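Local atomic coordinates of glutathione S-transferase (Legionella pneumophila subsp. pneumophila str. Philadelphia 1, PDB entry 3NIV), a protein that probably acts as a zeta-class glutathione transferase with maleylacetoacetate isomerase activity, using glutathione to convert maleylacetoacetate to fumarylacetoacetate. Residues S11-V17 and L55-L59. Numbering follows the deposited sequence.
Sequences STACYRV and LVPSL
The cis-proline loop of the thioredoxin fold meets the start of the fold's first helix here, with Pro57 set against Ala13, Cys14 and Val17. It is a worked example of how a cis peptide bond, here between Val56 and Pro57, turns a loop just ahead of a strand. In glutathione transferases this loop and the N-terminal end of this helix border the glutathione site, and Ser11 to Ala13 take the place of the Ser-Ser-Cys signature of zeta-class relatives, with Ala13 where their cysteine stands.

No hydrogen bond joins the two segments; the fit is apolar. The proline ring lies against the helix, its CD tight on Ala13 CB at 3.3 Å, while Val17 reaches its other carbons through one branch, CG2 lying 3.6 Å from Pro57 CG. That methyl stands beside the backbone N of Val17 because CG1 takes the place anti to it (chi1 -178°). Cys14 turns its sulfur to the start of the loop, where SG touches Pro57 CB at 3.7 Å and Val56 CB at 3.8 Å. Ser69, on helix 69-79, also touches Ala13, Val17 and Pro57, so a second helix closes on the same proline.

Each segment also braces itself. Beyond the proline, Ser58 OG donates to Leu55 O at 2.9 Å, nearly in line with the carbonyl bond, and ties the loop across its turn into strand 58-61. At the helix start Ser11 is the N-cap: its OG accepts a nearly straight bond from Cys14 N, 3.0 Å long with an N-H...O angle of 163°.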
ATOM      1  N   SER A  11      -2.385  12.659  11.493  1.00 32.27           N
ATOM      2  CA  SER A  11      -2.327  11.516  10.602  1.00 28.46           C
ATOM      3  C   SER A  11      -1.199  11.624   9.581  1.00 27.33           C
ATOM      4  O   SER A  11      -1.122  12.598   8.843  1.00 27.77           O
ATOM      5  CB  SER A  11      -3.650  11.356   9.872  1.00 28.42           C
ATOM      6  OG  SER A  11      -3.492  10.464   8.802  1.00 24.48           O
ATOM      7  N   THR A  12      -0.345  10.607   9.533  1.00 26.85           N
ATOM      8  CA  THR A  12       0.685  10.491   8.501  1.00 26.56           C
ATOM      9  C   THR A  12       0.069  10.418   7.104  1.00 29.21           C
ATOM     10  O   THR A  12       0.453  11.154   6.207  1.00 29.70           O
ATOM     11  CB  THR A  12       1.513   9.226   8.715  1.00 27.33           C
ATOM     12  OG1 THR A  12       2.036   9.219  10.048  1.00 32.48           O
ATOM     13  CG2 THR A  12       2.652   9.144   7.718  1.00 30.20           C
ATOM     14  N   ALA A  13      -0.886   9.514   6.923  1.00 27.00           N
ATOM     15  CA  ALA A  13      -1.595   9.408   5.662  1.00 25.70           C
ATOM     16  C   ALA A  13      -2.060  10.787   5.218  1.00 28.99           C
ATOM     17  O   ALA A  13      -1.877  11.164   4.058  1.00 29.92           O
ATOM     18  CB  ALA A  13      -2.783   8.464   5.803  1.00 24.96           C
ATOM     19  N   CYS A  14      -2.643  11.546   6.145  1.00 26.59           N
ATOM     20  CA  CYS A  14      -3.161  12.878   5.826  1.00 28.61           C
ATOM     21  C   CYS A  14      -2.056  13.856   5.455  1.00 29.06           C
ATOM     22  O   CYS A  14      -2.262  14.786   4.682  1.00 29.35           O
ATOM     23  CB  CYS A  14      -3.959  13.450   6.994  1.00 30.96           C
ATOM     24  SG  CYS A  14      -5.627  12.795   7.167  1.00 35.45           S
ATOM     25  N   TYR A  15      -0.885  13.655   6.035  1.00 29.42           N
ATOM     26  CA  TYR A  15       0.268  14.499   5.743  1.00 29.55           C
ATOM     27  C   TYR A  15       0.661  14.300   4.272  1.00 26.93           C
ATOM     28  O   TYR A  15       0.825  15.261   3.530  1.00 28.29           O
ATOM     29  CB  TYR A  15       1.393  14.143   6.725  1.00 27.59           C
ATOM     30  CG  TYR A  15       2.584  15.080   6.802  1.00 31.73           C
ATOM     31  CD1 TYR A  15       2.592  16.318   6.168  1.00 27.58           C
ATOM     32  CD2 TYR A  15       3.702  14.724   7.547  1.00 29.24           C
ATOM     33  CE1 TYR A  15       3.682  17.149   6.256  1.00 27.55           C
ATOM     34  CE2 TYR A  15       4.788  15.547   7.638  1.00 33.08           C
ATOM     35  CZ  TYR A  15       4.780  16.763   6.998  1.00 30.30           C
ATOM     36  OH  TYR A  15       5.892  17.568   7.116  1.00 29.11           O
ATOM     37  N   ARG A  16       0.754  13.051   3.835  1.00 28.75           N
ATOM     38  CA  ARG A  16       1.015  12.763   2.419  1.00 30.03           C
ATOM     39  C   ARG A  16       0.057  13.504   1.505  1.00 29.08           C
ATOM     40  O   ARG A  16       0.469  14.198   0.574  1.00 29.29           O
ATOM     41  CB  ARG A  16       0.832  11.282   2.128  1.00 28.13           C
ATOM     42  CG  ARG A  16       1.652  10.377   2.968  1.00 27.68           C
ATOM     43  CD  ARG A  16       1.120   8.970   2.834  1.00 24.42           C
ATOM     44  NE  ARG A  16       1.810   8.101   3.770  1.00 29.46           N
ATOM     45  CZ  ARG A  16       1.456   6.852   4.011  1.00 26.40           C
ATOM     46  NH1 ARG A  16       0.416   6.344   3.373  1.00 25.69           N
ATOM     47  NH2 ARG A  16       2.143   6.125   4.884  1.00 24.75           N
ATOM     48  N   VAL A  17      -1.233  13.321   1.748  1.00 26.24           N
ATOM     49  CA  VAL A  17      -2.221  13.981   0.926  1.00 27.04           C
ATOM     50  C   VAL A  17      -2.012  15.486   0.918  1.00 26.86           C
ATOM     51  O   VAL A  17      -2.033  16.102  -0.132  1.00 31.18           O
ATOM     52  CB  VAL A  17      -3.646  13.657   1.363  1.00 26.56           C
ATOM     53  CG1 VAL A  17      -4.634  14.341   0.436  1.00 26.59           C
ATOM     54  CG2 VAL A  17      -3.865  12.159   1.340  1.00 28.06           C
ATOM     55  N   LEU A  55     -13.425   8.223   7.728  1.00 37.67           N
ATOM     56  CA  LEU A  55     -12.134   7.841   7.167  1.00 37.53           C
ATOM     57  C   LEU A  55     -11.258   9.044   6.839  1.00 36.28           C
ATOM     58  O   LEU A  55     -11.675   9.963   6.128  1.00 33.78           O
ATOM     59  CB  LEU A  55     -12.319   6.965   5.928  1.00 38.20           C
ATOM     60  CG  LEU A  55     -12.778   5.543   6.264  1.00 45.29           C
ATOM     61  CD1 LEU A  55     -12.837   4.667   5.018  1.00 44.96           C
ATOM     62  CD2 LEU A  55     -11.866   4.933   7.329  1.00 41.61           C
ATOM     63  N   VAL A  56     -10.045   9.033   7.379  1.00 32.89           N
ATOM     64  CA  VAL A  56      -9.060  10.050   7.058  1.00 31.64           C
ATOM     65  C   VAL A  56      -7.784   9.368   6.586  1.00 31.66           C
ATOM     66  O   VAL A  56      -7.360   8.365   7.157  1.00 31.67           O
ATOM     67  CB  VAL A  56      -8.749  10.973   8.270  1.00 39.03           C
ATOM     68  CG1 VAL A  56      -9.903  11.928   8.528  1.00 37.68           C
ATOM     69  CG2 VAL A  56      -8.422  10.146   9.523  1.00 33.76           C
ATOM     70  N   PRO A  57      -7.185   9.894   5.514  1.00 31.37           N
ATOM     71  CA  PRO A  57      -7.802  10.987   4.763  1.00 32.78           C
ATOM     72  C   PRO A  57      -8.917  10.462   3.877  1.00 31.36           C
ATOM     73  O   PRO A  57      -8.962   9.281   3.551  1.00 33.00           O
ATOM     74  CB  PRO A  57      -6.646  11.503   3.900  1.00 31.59           C
ATOM     75  CG  PRO A  57      -5.725  10.329   3.783  1.00 31.22           C
ATOM     76  CD  PRO A  57      -5.773   9.716   5.148  1.00 33.35           C
ATOM     77  N   SER A  58      -9.833  11.339   3.518  1.00 32.74           N
ATOM     78  CA  SER A  58     -10.827  11.014   2.521  1.00 34.06           C
ATOM     79  C   SER A  58     -11.162  12.279   1.760  1.00 36.97           C
ATOM     80  O   SER A  58     -11.188  13.376   2.318  1.00 39.97           O
ATOM     81  CB  SER A  58     -12.077  10.410   3.153  1.00 38.99           C
ATOM     82  OG  SER A  58     -12.789  11.376   3.904  1.00 44.08           O
ATOM     83  N   LEU A  59     -11.396  12.117   0.470  1.00 36.02           N
ATOM     84  CA  LEU A  59     -11.655  13.231  -0.411  1.00 38.04           C
ATOM     85  C   LEU A  59     -13.124  13.210  -0.817  1.00 40.79           C
ATOM     86  O   LEU A  59     -13.651  12.166  -1.199  1.00 40.45           O
ATOM     87  CB  LEU A  59     -10.765  13.082  -1.633  1.00 37.23           C
ATOM     88  CG  LEU A  59     -10.302  14.312  -2.385  1.00 37.87           C
ATOM     89  CD1 LEU A  59      -9.693  15.319  -1.426  1.00 38.36           C
ATOM     90  CD2 LEU A  59      -9.292  13.859  -3.430  1.00 34.51           C
TER